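Local coordinates for ORC1-type DNA replication protein 2 (Aeropyrum pernix, PDB 1W5T), which binds DNA and takes part in the regulation of DNA replication, as an AAA+ ATPase of the Cdc6/Orc family with a C-terminal winged-helix domain, at residues D11-V14 against F15-N18; L34-I37 against Y38-R41; L192-M195 against R196-P200; T235-P239 against R240-L244; L314-I317 against A318-T321. All coordinates share one frame; numbering follows the deposited sequence.

Contact 1: residues D11-V14 against F15-N18; sequences DRRV and FDEN
F15 N donates to R12 O at 3.1 Å, and D16 N donates to R13 O at 3.0 Å. These i to i+3 bonds mark a short 3-10 turn in the loop ahead of helix 28-43. D11 fixes its start: OD1 accepts from R13 N at 3.1 Å, which makes an Asx turn. The same OD1 takes R13 NH1 at 3.1 Å on its syn lone pair, in the guanidinium plane. R13 NH1 also forms a salt bridge to D11 OD2. The carboxylate therefore holds both the backbone and the side chain of R13. D16 CB rests against R13 O at 3.5 Å. The F15 ring has R12 O and D11 O near its edge. Its CG lies anti to its own carbonyl carbon (chi1 -72°), and CD1 comes 4.2 Å from V14 CB. The ring continues outward onto I263 and L266 of helix 259-275 and meets F9 edge-to-face. R12 turns away to a salt bridge with E274. V14 O accepts from R227, an ATP-binding residue, and E17 touches the bound nucleotide analogue. The turn thus presents V14 O to R227, which places the N-terminal loop beside the nucleotide site.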
loop_
_atom_site.group_PDB
_atom_site.type_symbol
_atom_site.label_atom_id
_atom_site.label_comp_id
_atom_site.label_asym_id
_atom_site.label_seq_id
_atom_site.Cartn_x
_atom_site.Cartn_y
_atom_site.Cartn_z
ATOM N N ASP A 11 10.130 25.006 -2.791
ATOM C CA ASP A 11 8.762 24.562 -3.148
ATOM C C ASP A 11 8.202 23.538 -2.149
ATOM O O ASP A 11 8.403 22.319 -2.273
ATOM C CB ASP A 11 8.708 23.975 -4.571
ATOM C CG ASP A 11 7.286 23.841 -5.112
ATOM O OD1 ASP A 11 6.301 23.897 -4.352
ATOM O OD2 ASP A 11 7.048 23.664 -6.317
ATOM N N ARG A 12 7.489 24.048 -1.159
ATOM C CA ARG A 12 6.832 23.248 -0.148
ATOM C C ARG A 12 5.893 22.113 -0.657
ATOM O O ARG A 12 5.580 21.167 0.082
ATOM C CB ARG A 12 6.012 24.209 0.712
ATOM C CG ARG A 12 6.179 24.067 2.200
ATOM C CD ARG A 12 5.469 25.197 2.919
ATOM N NE ARG A 12 6.088 25.465 4.197
ATOM C CZ ARG A 12 6.808 26.509 4.582
ATOM N NH1 ARG A 12 7.250 26.462 5.814
ATOM N NH2 ARG A 12 7.100 27.559 3.815
ATOM N N ARG A 13 5.388 22.218 -1.882
ATOM C CA ARG A 13 4.414 21.236 -2.352
ATOM C C ARG A 13 5.088 19.880 -2.680
ATOM O O ARG A 13 4.435 18.832 -2.748
ATOM C CB ARG A 13 3.632 21.778 -3.544
ATOM C CG ARG A 13 2.672 22.921 -3.160
ATOM C CD ARG A 13 3.045 24.237 -3.825
ATOM N NE ARG A 13 2.407 24.326 -5.125
ATOM C CZ ARG A 13 2.940 24.282 -6.344
ATOM N NH1 ARG A 13 4.241 24.163 -6.604
ATOM N NH2 ARG A 13 2.088 24.388 -7.345
ATOM N N VAL A 14 6.397 19.923 -2.873
ATOM C CA VAL A 14 7.218 18.734 -3.051
ATOM C C VAL A 14 7.098 17.807 -1.845
ATOM O O VAL A 14 7.368 16.639 -1.956
ATOM C CB VAL A 14 8.706 19.143 -3.294
ATOM C CG1 VAL A 14 9.676 17.965 -3.219
ATOM C CG2 VAL A 14 8.833 19.879 -4.596
ATOM N N PHE A 15 6.650 18.344 -0.714
ATOM C CA PHE A 15 6.526 17.591 0.531
ATOM C C PHE A 15 5.092 17.128 0.822
ATOM O O PHE A 15 4.838 16.438 1.797
ATOM C CB PHE A 15 7.137 18.399 1.696
ATOM C CG PHE A 15 8.639 18.455 1.643
ATOM C CD1 PHE A 15 9.281 19.427 0.861
ATOM C CD2 PHE A 15 9.426 17.495 2.316
ATOM C CE1 PHE A 15 10.665 19.481 0.771
ATOM C CE2 PHE A 15 10.828 17.523 2.242
ATOM C CZ PHE A 15 11.452 18.513 1.452
ATOM N N ASP A 16 4.152 17.523 -0.029
ATOM C CA ASP A 16 2.762 17.100 0.145
ATOM C C ASP A 16 2.608 15.626 -0.284
ATOM O O ASP A 16 3.326 15.144 -1.165
ATOM C CB ASP A 16 1.800 18.023 -0.625
ATOM C CG ASP A 16 1.680 19.433 0.007
ATOM O OD1 ASP A 16 2.501 19.821 0.891
ATOM O OD2 ASP A 16 0.776 20.223 -0.302
ATOM N N GLU A 17 1.656 14.947 0.348
ATOM C CA GLU A 17 1.414 13.501 0.248
ATOM C C GLU A 17 1.064 12.994 -1.158
ATOM O O GLU A 17 1.372 11.861 -1.526
ATOM C CB GLU A 17 0.329 13.099 1.269
ATOM C CG GLU A 17 -0.040 14.259 2.206
ATOM C CD GLU A 17 -0.693 13.849 3.519
ATOM O OE1 GLU A 17 -0.203 14.295 4.592
ATOM O OE2 GLU A 17 -1.713 13.105 3.482
ATOM N N ASN A 18 0.427 13.818 -1.968
ATOM C CA ASN A 18 0.258 13.372 -3.326
ATOM C C ASN A 18 1.127 14.061 -4.372
ATOM O O ASN A 18 0.785 14.065 -5.567
ATOM C CB ASN A 18 -1.205 13.287 -3.752
ATOM C CG ASN A 18 -2.010 14.423 -3.292
ATOM O OD1 ASN A 18 -1.759 15.585 -3.667
ATOM N ND2 ASN A 18 -3.011 14.122 -2.469
#

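Contact 2: residues L34-I37 against Y38-R41; sequences LARI and YLNR
The backbone is one helical run, with L39 N giving 2.9 Å to A35 O, N40 N giving 2.8 Å to R36 O, and Y38 N reaching L34 O only weakly. The side chains leave this run in different directions. R36 bends at chi2 and chi3 and lays its guanidinium forward, alongside L39. L39 CD2 sits over the centre of one guanidinium face, 4.1 Å from R36 CZ. The same methyl meets A35 CB at 4.2 Å. N40 crosses R36 at about a right angle, and N40 ND2 is 3.9 Å from R36 CD. The amide and guanidinium planes are 53° apart.

This is helix 28-43 of the AAA+ ATPase domain, which lies against the parallel sheet. L34 and I37 reach strands 51-56 and 206-212. A35 and L39 pack on V76 of helix 65-82, the helix that follows the P-loop.

The Y38 ring carries its CD1 to 3.0 Å from L34 O, oblique to the ring. Its CG is anti to the carbonyl carbon (chi1 -63°), which carries the ring back beside the preceding turn. At the far end Y38 OH is hydrogen-bonded to F182 O, in the neighbouring strand 180-186. R41 has its own outside partner, a salt bridge from NH1 to D50.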
loop_
_atom_site.group_PDB
_atom_site.type_symbol
_atom_site.label_atom_id
_atom_site.label_comp_id
_atom_site.label_asym_id
_atom_site.label_seq_id
_atom_site.Cartn_x
_atom_site.Cartn_y
_atom_site.Cartn_z
ATOM N N LEU A 34 6.106 -2.137 -15.961
ATOM C CA LEU A 34 4.669 -1.959 -15.952
ATOM C C LEU A 34 4.235 -1.113 -17.126
ATOM O O LEU A 34 3.255 -1.418 -17.784
ATOM C CB LEU A 34 4.227 -1.249 -14.684
ATOM C CG LEU A 34 3.757 -2.066 -13.505
ATOM C CD1 LEU A 34 3.276 -1.073 -12.450
ATOM C CD2 LEU A 34 2.655 -2.998 -13.896
ATOM N N ALA A 35 4.947 -0.018 -17.356
ATOM C CA ALA A 35 4.619 0.851 -18.482
ATOM C C ALA A 35 4.693 0.071 -19.787
ATOM O O ALA A 35 3.751 0.067 -20.558
ATOM C CB ALA A 35 5.542 2.042 -18.506
ATOM N N ARG A 36 5.787 -0.653 -19.983
ATOM C CA ARG A 36 5.986 -1.512 -21.161
ATOM C C ARG A 36 4.907 -2.558 -21.429
ATOM O O ARG A 36 4.588 -2.808 -22.581
ATOM C CB ARG A 36 7.358 -2.180 -21.123
ATOM C CG ARG A 36 8.421 -1.522 -21.986
ATOM C CD ARG A 36 7.919 -0.761 -23.257
ATOM N NE ARG A 36 8.434 0.629 -23.285
ATOM C CZ ARG A 36 8.432 1.450 -24.344
ATOM N NH1 ARG A 36 7.927 1.056 -25.519
ATOM N NH2 ARG A 36 8.940 2.685 -24.227
ATOM N N ILE A 37 4.326 -3.163 -20.396
ATOM C CA ILE A 37 3.274 -4.141 -20.662
ATOM C C ILE A 37 2.103 -3.477 -21.309
ATOM O O ILE A 37 1.574 -3.992 -22.302
ATOM C CB ILE A 37 2.856 -4.849 -19.398
ATOM C CG1 ILE A 37 3.946 -5.838 -19.031
ATOM C CG2 ILE A 37 1.477 -5.557 -19.553
ATOM C CD1 ILE A 37 4.140 -5.902 -17.575
ATOM N N TYR A 38 1.733 -2.302 -20.787
ATOM C CA TYR A 38 0.665 -1.536 -21.415
ATOM C C TYR A 38 1.049 -1.106 -22.819
ATOM O O TYR A 38 0.324 -1.440 -23.754
ATOM C CB TYR A 38 0.260 -0.348 -20.559
ATOM C CG TYR A 38 -0.310 -0.759 -19.225
ATOM C CD1 TYR A 38 0.406 -0.515 -18.054
ATOM C CD2 TYR A 38 -1.560 -1.395 -19.130
ATOM C CE1 TYR A 38 -0.099 -0.901 -16.794
ATOM C CE2 TYR A 38 -2.087 -1.780 -17.873
ATOM C CZ TYR A 38 -1.350 -1.518 -16.723
ATOM O OH TYR A 38 -1.845 -1.855 -15.522
ATOM N N LEU A 39 2.171 -0.380 -22.954
ATOM C CA LEU A 39 2.660 0.126 -24.242
ATOM C C LEU A 39 2.844 -0.933 -25.338
ATOM O O LEU A 39 2.464 -0.695 -26.482
ATOM C CB LEU A 39 3.993 0.840 -24.048
ATOM C CG LEU A 39 4.135 2.363 -23.843
ATOM C CD1 LEU A 39 2.830 3.146 -23.877
ATOM C CD2 LEU A 39 4.938 2.657 -22.611
ATOM N N ASN A 40 3.419 -2.086 -25.004
ATOM C CA ASN A 40 3.550 -3.204 -25.943
ATOM C C ASN A 40 2.251 -3.547 -26.684
ATOM O O ASN A 40 2.267 -3.758 -27.891
ATOM C CB ASN A 40 4.004 -4.494 -25.211
ATOM C CG ASN A 40 5.450 -4.477 -24.832
ATOM O OD1 ASN A 40 5.889 -5.334 -24.066
ATOM N ND2 ASN A 40 6.215 -3.525 -25.365
ATOM N N ARG A 41 1.158 -3.687 -25.923
ATOM C CA ARG A 41 -0.179 -3.910 -26.482
ATOM C C ARG A 41 -0.602 -2.682 -27.311
ATOM O O ARG A 41 -1.105 -2.813 -28.408
ATOM C CB ARG A 41 -1.163 -4.197 -25.349
ATOM C CG ARG A 41 -2.588 -4.478 -25.767
ATOM C CD ARG A 41 -3.058 -5.950 -25.695
ATOM N NE ARG A 41 -2.402 -6.783 -24.716
ATOM C CZ ARG A 41 -2.386 -8.104 -24.661
ATOM N NH1 ARG A 41 -1.748 -8.649 -23.638
ATOM N NH2 ARG A 41 -2.959 -8.884 -25.589
#

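Contact 3: residues L192-M195 against R196-P200; sequences LSYM and REKIP
Y194 and K198 touch along the length of the lysine chain. K198 CB lies over one face of the Y194 ring, while CG and CD come to the CE2 corner, with CD 3.6 Å from Y194 CE2. The chain then passes close by the hydroxyl, K198 CD lying 3.1 Å from Y194 OH. Bent at chi2 and chi4, it swings NZ round to the ring edge. There NZ makes a weak hydrogen bond to Y194 OH at 3.4 Å. Y194 has CG anti to its backbone N (chi1 -178°), which sends the ring along the helix toward K198.

The second pair is M195 and I199. M195 CG meets I199 CD1 at 4.0 Å. I199 CG1 sits between its own backbone N and carbonyl carbon (chi1 42°), which turns it onto M195 O at 3.4 Å.

Both pairs lie at the C-terminal end of helix 190-198 in the AAA+ domain. R196 N bonds L192 O and K198 N bonds Y194 O, the latter at 2.8 Å. I199 N to M195 O, also 2.8 Å, closes the helix end. I199 is the first residue to leave helical angles. It is also the N-cap residue of helix 200-203, so one residue joins two helices.

Beyond the segments, Y194, M195 and I199 all rest on L151 of helix 148-151. I199 also touches A158 and L161, and L192 and M195 pack on I206 of strand 206-212.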
loop_
_atom_site.group_PDB
_atom_site.type_symbol
_atom_site.label_atom_id
_atom_site.label_comp_id
_atom_site.label_asym_id
_atom_site.label_seq_id
_atom_site.Cartn_x
_atom_site.Cartn_y
_atom_site.Cartn_z
ATOM N N LEU A 192 -4.895 -10.967 -3.476
ATOM C CA LEU A 192 -4.692 -11.993 -4.487
ATOM C C LEU A 192 -5.222 -13.349 -3.975
ATOM O O LEU A 192 -5.947 -14.029 -4.703
ATOM C CB LEU A 192 -3.205 -12.090 -4.875
ATOM C CG LEU A 192 -2.661 -10.950 -5.745
ATOM C CD1 LEU A 192 -1.221 -11.130 -5.977
ATOM C CD2 LEU A 192 -3.427 -10.947 -7.068
ATOM N N SER A 193 -4.851 -13.719 -2.733
ATOM C CA SER A 193 -5.294 -14.977 -2.126
ATOM C C SER A 193 -6.800 -15.076 -2.186
ATOM O O SER A 193 -7.362 -16.107 -2.513
ATOM C CB SER A 193 -4.838 -15.097 -0.664
ATOM O OG SER A 193 -3.421 -15.037 -0.587
ATOM N N TYR A 194 -7.449 -13.969 -1.866
ATOM C CA TYR A 194 -8.901 -13.878 -1.881
ATOM C C TYR A 194 -9.520 -14.051 -3.278
ATOM O O TYR A 194 -10.408 -14.881 -3.469
ATOM C CB TYR A 194 -9.348 -12.554 -1.255
ATOM C CG TYR A 194 -10.836 -12.403 -1.190
ATOM C CD1 TYR A 194 -11.542 -12.668 -0.009
ATOM C CD2 TYR A 194 -11.542 -11.989 -2.315
ATOM C CE1 TYR A 194 -12.931 -12.512 0.041
ATOM C CE2 TYR A 194 -12.914 -11.841 -2.288
ATOM C CZ TYR A 194 -13.606 -12.102 -1.117
ATOM O OH TYR A 194 -14.950 -11.945 -1.140
ATOM N N MET A 195 -9.074 -13.234 -4.227
ATOM C CA MET A 195 -9.444 -13.382 -5.639
ATOM C C MET A 195 -9.271 -14.811 -6.184
ATOM O O MET A 195 -10.125 -15.252 -6.915
ATOM C CB MET A 195 -8.667 -12.413 -6.527
ATOM C CG MET A 195 -9.025 -10.957 -6.359
ATOM S SD MET A 195 -7.973 -9.880 -7.381
ATOM C CE MET A 195 -8.790 -10.022 -8.914
ATOM N N ARG A 196 -8.199 -15.525 -5.808
ATOM C CA ARG A 196 -7.953 -16.897 -6.282
ATOM C C ARG A 196 -9.016 -17.840 -5.761
ATOM O O ARG A 196 -9.511 -18.688 -6.488
ATOM C CB ARG A 196 -6.584 -17.445 -5.832
ATOM C CG ARG A 196 -5.727 -18.118 -6.908
ATOM C CD ARG A 196 -6.301 -19.367 -7.636
ATOM N NE ARG A 196 -6.283 -20.631 -6.873
ATOM C CZ ARG A 196 -5.185 -21.314 -6.494
ATOM N NH1 ARG A 196 -5.289 -22.456 -5.809
ATOM N NH2 ARG A 196 -3.975 -20.863 -6.798
ATOM N N GLU A 197 -9.342 -17.698 -4.481
ATOM C CA GLU A 197 -10.270 -18.592 -3.827
ATOM C C GLU A 197 -11.728 -18.267 -4.155
ATOM O O GLU A 197 -12.536 -19.186 -4.249
ATOM C CB GLU A 197 -10.021 -18.628 -2.314
ATOM C CG GLU A 197 -9.294 -19.894 -1.837
ATOM C CD GLU A 197 -10.048 -20.662 -0.750
ATOM O OE1 GLU A 197 -10.912 -20.061 -0.055
ATOM O OE2 GLU A 197 -9.766 -21.876 -0.571
ATOM N N LYS A 198 -12.054 -16.987 -4.362
ATOM C CA LYS A 198 -13.442 -16.582 -4.567
ATOM C C LYS A 198 -13.816 -16.330 -6.020
ATOM O O LYS A 198 -14.897 -16.729 -6.442
ATOM C CB LYS A 198 -13.826 -15.393 -3.683
ATOM C CG LYS A 198 -14.493 -14.206 -4.419
ATOM C CD LYS A 198 -15.701 -13.595 -3.642
ATOM C CE LYS A 198 -16.455 -12.499 -4.448
ATOM N NZ LYS A 198 -15.970 -11.065 -4.268
ATOM N N ILE A 199 -12.920 -15.696 -6.784
ATOM C CA ILE A 199 -13.171 -15.343 -8.192
ATOM C C ILE A 199 -12.010 -15.623 -9.181
ATOM O O ILE A 199 -11.573 -14.724 -9.889
ATOM C CB ILE A 199 -13.582 -13.873 -8.292
ATOM C CG1 ILE A 199 -12.697 -13.008 -7.369
ATOM C CG2 ILE A 199 -15.061 -13.728 -8.003
ATOM C CD1 ILE A 199 -12.725 -11.515 -7.664
ATOM N N PRO A 200 -11.543 -16.866 -9.277
ATOM C CA PRO A 200 -10.340 -17.179 -10.067
ATOM C C PRO A 200 -10.455 -16.827 -11.557
ATOM O O PRO A 200 -9.416 -16.766 -12.210
ATOM C CB PRO A 200 -10.203 -18.693 -9.899
ATOM C CG PRO A 200 -11.579 -19.136 -9.638
ATOM C CD PRO A 200 -12.132 -18.086 -8.688
#

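Contact 4: residues T235-P239 against R240-L244; sequences TVWEP and RHLEL
H241 puts the edge of its imidazole against the residues that precede the helix. E238 N and W237 CA lie at that edge near the ring plane, with H241 CD2 3.0 Å from E238 N and 3.3 Å from E238 CB. The R240 guanidinium has E238 CB over one face. The two side chains run side by side and point the same way, and E238 OE2 forms a salt bridge to R240 NH2 at 3.0 Å. The carboxylate and guanidinium planes are 71° apart, so the pair is not a flat two-pronged one. R240 reaches this place with CG between its backbone N and carbonyl carbon (chi1 41°) and an extended chain from CG to NE. Its NH1 serves a second carboxylate, that of E283. The positive charge is thus shared between two acids, and each would probably stabilise it.

The W237 indole meets L242 obliquely, with W237 CZ3 3.6 Å from L242 CD1. L242 goes on to Y221 and E225 of helix 217-231, and W237 reaches A228 of the same helix.

The backbone bonds of the first turn are partly weak. H241 N to E238 O and L242 N to P239 O are both poorly aligned. E243 N to P239 O, at 3.1 Å, is better formed. E238 stands at the N-cap position, and P239 is the first helical residue. H241 also touches E283 and V286 of helix 283-292. The whole is the start of helix 239-249, in the helical lid of the Cdc6/Orc AAA+ ATPase.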
loop_
_atom_site.group_PDB
_atom_site.type_symbol
_atom_site.label_atom_id
_atom_site.label_comp_id
_atom_site.label_asym_id
_atom_site.label_seq_id
_atom_site.Cartn_x
_atom_site.Cartn_y
_atom_site.Cartn_z
ATOM N N THR A 235 21.272 25.479 -0.191
ATOM C CA THR A 235 22.204 25.786 0.914
ATOM C C THR A 235 21.747 25.159 2.250
ATOM O O THR A 235 22.517 25.019 3.225
ATOM C CB THR A 235 22.385 27.306 1.053
ATOM O OG1 THR A 235 21.107 27.953 1.159
ATOM C CG2 THR A 235 22.961 27.896 -0.254
ATOM N N VAL A 236 20.489 24.745 2.244
ATOM C CA VAL A 236 19.772 24.380 3.434
ATOM C C VAL A 236 20.181 23.022 3.993
ATOM O O VAL A 236 20.092 22.794 5.195
ATOM C CB VAL A 236 18.273 24.447 3.108
ATOM C CG1 VAL A 236 17.466 23.360 3.807
ATOM C CG2 VAL A 236 17.735 25.869 3.361
ATOM N N TRP A 237 20.671 22.135 3.139
ATOM C CA TRP A 237 20.863 20.739 3.540
ATOM C C TRP A 237 22.195 20.170 3.141
ATOM O O TRP A 237 22.840 20.635 2.240
ATOM C CB TRP A 237 19.756 19.855 2.963
ATOM C CG TRP A 237 19.816 19.734 1.466
ATOM C CD1 TRP A 237 19.318 20.634 0.535
ATOM C CD2 TRP A 237 20.411 18.674 0.713
ATOM N NE1 TRP A 237 19.577 20.179 -0.738
ATOM C CE2 TRP A 237 20.235 18.977 -0.664
ATOM C CE3 TRP A 237 21.047 17.483 1.052
ATOM C CZ2 TRP A 237 20.683 18.124 -1.705
ATOM C CZ3 TRP A 237 21.516 16.635 -0.009
ATOM C CH2 TRP A 237 21.323 16.975 -1.354
ATOM N N GLU A 238 22.548 19.102 3.818
ATOM C CA GLU A 238 23.755 18.373 3.599
ATOM C C GLU A 238 23.375 16.891 3.563
ATOM O O GLU A 238 22.442 16.512 4.263
ATOM C CB GLU A 238 24.584 18.588 4.836
ATOM C CG GLU A 238 26.030 18.746 4.615
ATOM C CD GLU A 238 26.465 20.156 4.450
ATOM O OE1 GLU A 238 26.029 20.791 3.433
ATOM O OE2 GLU A 238 27.289 20.572 5.329
ATOM N N PRO A 239 24.095 16.067 2.787
ATOM C CA PRO A 239 23.897 14.612 2.811
ATOM C C PRO A 239 23.665 14.010 4.183
ATOM O O PRO A 239 22.728 13.235 4.296
ATOM C CB PRO A 239 25.212 14.071 2.196
ATOM C CG PRO A 239 25.505 15.132 1.112
ATOM C CD PRO A 239 25.149 16.450 1.810
ATOM N N ARG A 240 24.468 14.370 5.184
ATOM C CA ARG A 240 24.443 13.716 6.498
ATOM C C ARG A 240 23.148 13.931 7.217
ATOM O O ARG A 240 22.718 13.043 7.975
ATOM C CB ARG A 240 25.576 14.184 7.410
ATOM C CG ARG A 240 25.864 15.663 7.352
ATOM C CD ARG A 240 27.079 16.018 8.174
ATOM N NE ARG A 240 27.514 17.367 7.925
ATOM C CZ ARG A 240 27.175 18.478 8.591
ATOM N NH1 ARG A 240 26.370 18.514 9.665
ATOM N NH2 ARG A 240 27.715 19.598 8.139
ATOM N N HIS A 241 22.544 15.106 6.992
ATOM C CA HIS A 241 21.243 15.436 7.536
ATOM C C HIS A 241 20.264 14.347 7.102
ATOM O O HIS A 241 19.507 13.842 7.908
ATOM C CB HIS A 241 20.742 16.784 7.008
ATOM C CG HIS A 241 21.546 17.975 7.440
ATOM N ND1 HIS A 241 21.990 18.166 8.733
ATOM C CD2 HIS A 241 21.913 19.083 6.756
ATOM C CE1 HIS A 241 22.652 19.305 8.805
ATOM N NE2 HIS A 241 22.622 19.877 7.620
ATOM N N LEU A 242 20.281 14.006 5.814
ATOM C CA LEU A 242 19.355 13.019 5.260
ATOM C C LEU A 242 19.693 11.589 5.725
ATOM O O LEU A 242 18.799 10.738 5.861
ATOM C CB LEU A 242 19.372 13.068 3.729
ATOM C CG LEU A 242 19.268 14.410 3.008
ATOM C CD1 LEU A 242 19.378 14.202 1.482
ATOM C CD2 LEU A 242 17.998 15.164 3.396
ATOM N N GLU A 243 20.982 11.327 5.953
ATOM C CA GLU A 243 21.423 10.011 6.400
ATOM C C GLU A 243 20.845 9.679 7.744
ATOM O O GLU A 243 20.532 8.521 8.012
ATOM C CB GLU A 243 22.920 9.973 6.566
ATOM C CG GLU A 243 23.663 9.663 5.311
ATOM C CD GLU A 243 25.145 9.948 5.466
ATOM O OE1 GLU A 243 25.740 9.441 6.473
ATOM O OE2 GLU A 243 25.689 10.664 4.569
ATOM N N LEU A 244 20.738 10.711 8.576
ATOM C CA LEU A 244 20.187 10.616 9.903
ATOM C C LEU A 244 18.758 10.080 9.895
ATOM O O LEU A 244 18.321 9.493 10.876
ATOM C CB LEU A 244 20.248 11.989 10.578
ATOM C CG LEU A 244 21.686 12.409 10.945
ATOM C CD1 LEU A 244 21.758 13.865 11.333
ATOM C CD2 LEU A 244 22.363 11.493 12.046
#

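Contact 5: residues L314-I317 against A318-T321; sequences LRLI and AEAT
Helix 308-322 belongs to the C-terminal winged-helix domain, and R315 and E319 form a salt bridge one turn apart on it. R315 NH2 and E319 OE2 are modelled 2.5 Å apart. That is very short for such a pair, so the pairing is clearer than the exact length. The oxygen lies at the edge of the guanidinium, near its plane. The carboxylate itself is turned almost square to it, with the planes 83° apart. E319 CG stands between its backbone N and carbonyl carbon (chi1 66°), and the chain beyond is extended, which brings the acid back toward R315. R315 NH1 also pairs with D400 of helix 392-408. The arginine therefore links two acids, one on its own helix and one on the last helix of the chain.

The other E319 oxygen, OE1, lies 3.7 Å from L316 CD2. These two side chains run side by side and point the same way. L316 goes on to helix 330-345, while L314 and I317 pack on helix 352-364 and strand 382-386. A318 CB rests 3.4 Å from R315 O.

The backbone keeps the i to i+4 pattern at A318, E319 and A320. A318 N donates to L314 O and E319 N to R315 O, both at 2.9 Å. Near the end of the helix T321 N turns to A318 O at 2.9 Å, and its bond to I317 O is weak. The hydroxyl supplements it: T321 OG1 donates to the same I317 O at 3.1 Å.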
loop_
_atom_site.group_PDB
_atom_site.type_symbol
_atom_site.label_atom_id
_atom_site.label_comp_id
_atom_site.label_asym_id
_atom_site.label_seq_id
_atom_site.Cartn_x
_atom_site.Cartn_y
_atom_site.Cartn_z
ATOM N N LEU A 314 0.245 -13.115 20.558
ATOM C CA LEU A 314 0.882 -11.883 20.107
ATOM C C LEU A 314 1.442 -11.058 21.283
ATOM O O LEU A 314 2.587 -10.602 21.260
ATOM C CB LEU A 314 -0.064 -11.041 19.239
ATOM C CG LEU A 314 0.547 -9.793 18.583
ATOM C CD1 LEU A 314 1.803 -10.170 17.806
ATOM C CD2 LEU A 314 -0.452 -9.086 17.625
ATOM N N ARG A 315 0.619 -10.883 22.303
ATOM C CA ARG A 315 1.021 -10.167 23.501
ATOM C C ARG A 315 2.275 -10.771 24.137
ATOM O O ARG A 315 3.211 -10.059 24.480
ATOM C CB ARG A 315 -0.122 -10.137 24.521
ATOM C CG ARG A 315 0.066 -9.046 25.553
ATOM C CD ARG A 315 -0.167 -9.480 26.960
ATOM N NE ARG A 315 -0.506 -8.341 27.818
ATOM C CZ ARG A 315 0.319 -7.806 28.722
ATOM N NH1 ARG A 315 -0.088 -6.785 29.458
ATOM N NH2 ARG A 315 1.549 -8.287 28.907
ATOM N N LEU A 316 2.295 -12.091 24.245
ATOM C CA LEU A 316 3.385 -12.760 24.916
ATOM C C LEU A 316 4.687 -12.620 24.133
ATOM O O LEU A 316 5.746 -12.369 24.708
ATOM C CB LEU A 316 3.042 -14.229 25.154
ATOM C CG LEU A 316 1.998 -14.575 26.213
ATOM C CD1 LEU A 316 1.508 -15.966 25.933
ATOM C CD2 LEU A 316 2.537 -14.458 27.660
ATOM N N ILE A 317 4.590 -12.770 22.807
ATOM C CA ILE A 317 5.726 -12.580 21.920
ATOM C C ILE A 317 6.211 -11.139 22.034
ATOM O O ILE A 317 7.401 -10.899 22.085
ATOM C CB ILE A 317 5.343 -12.953 20.494
ATOM C CG1 ILE A 317 5.174 -14.473 20.387
ATOM C CG2 ILE A 317 6.357 -12.412 19.485
ATOM C CD1 ILE A 317 4.925 -15.042 18.971
ATOM N N ALA A 318 5.291 -10.189 22.106
ATOM C CA ALA A 318 5.653 -8.769 22.307
ATOM C C ALA A 318 6.377 -8.514 23.625
ATOM O O ALA A 318 7.431 -7.921 23.618
ATOM C CB ALA A 318 4.447 -7.860 22.197
ATOM N N GLU A 319 5.844 -8.969 24.754
ATOM C CA GLU A 319 6.572 -8.760 26.017
ATOM C C GLU A 319 7.960 -9.414 26.113
ATOM O O GLU A 319 8.833 -8.883 26.757
ATOM C CB GLU A 319 5.723 -9.101 27.241
ATOM C CG GLU A 319 5.346 -10.551 27.376
ATOM C CD GLU A 319 4.261 -10.758 28.418
ATOM O OE1 GLU A 319 4.390 -11.691 29.243
ATOM O OE2 GLU A 319 3.269 -9.994 28.415
ATOM N N ALA A 320 8.161 -10.551 25.463
ATOM C CA ALA A 320 9.477 -11.163 25.421
ATOM C C ALA A 320 10.473 -10.240 24.705
ATOM O O ALA A 320 11.687 -10.297 24.964
ATOM C CB ALA A 320 9.412 -12.513 24.748
ATOM N N THR A 321 9.946 -9.374 23.839
ATOM C CA THR A 321 10.762 -8.450 23.060
ATOM C C THR A 321 11.113 -7.205 23.871
ATOM O O THR A 321 12.271 -6.787 23.903
ATOM C CB THR A 321 10.020 -8.095 21.757
ATOM O OG1 THR A 321 9.838 -9.295 20.987
ATOM C CG2 THR A 321 10.864 -7.210 20.876
#

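Overall arrangement
All five contacts are local, each within one continuous run, and they follow in series without nesting or crossing. Contact 1 closes a turn in the N-terminal loop near the nucleotide. Contact 2 lies on helix 28-43 beside the parallel sheet. Contact 3 ends helix 190-198 in the same AAA+ domain, its centre about 25 Å from that of contact 2. Contact 4 closes the loop into helix 239-249 of the lid. It lies near contact 1, with nearest atoms about 8 Å apart, so the N-terminal loop runs beside the lid. Contact 5 is separate, in the winged-helix domain, about 19 Å from contact 3 at the nearest atoms.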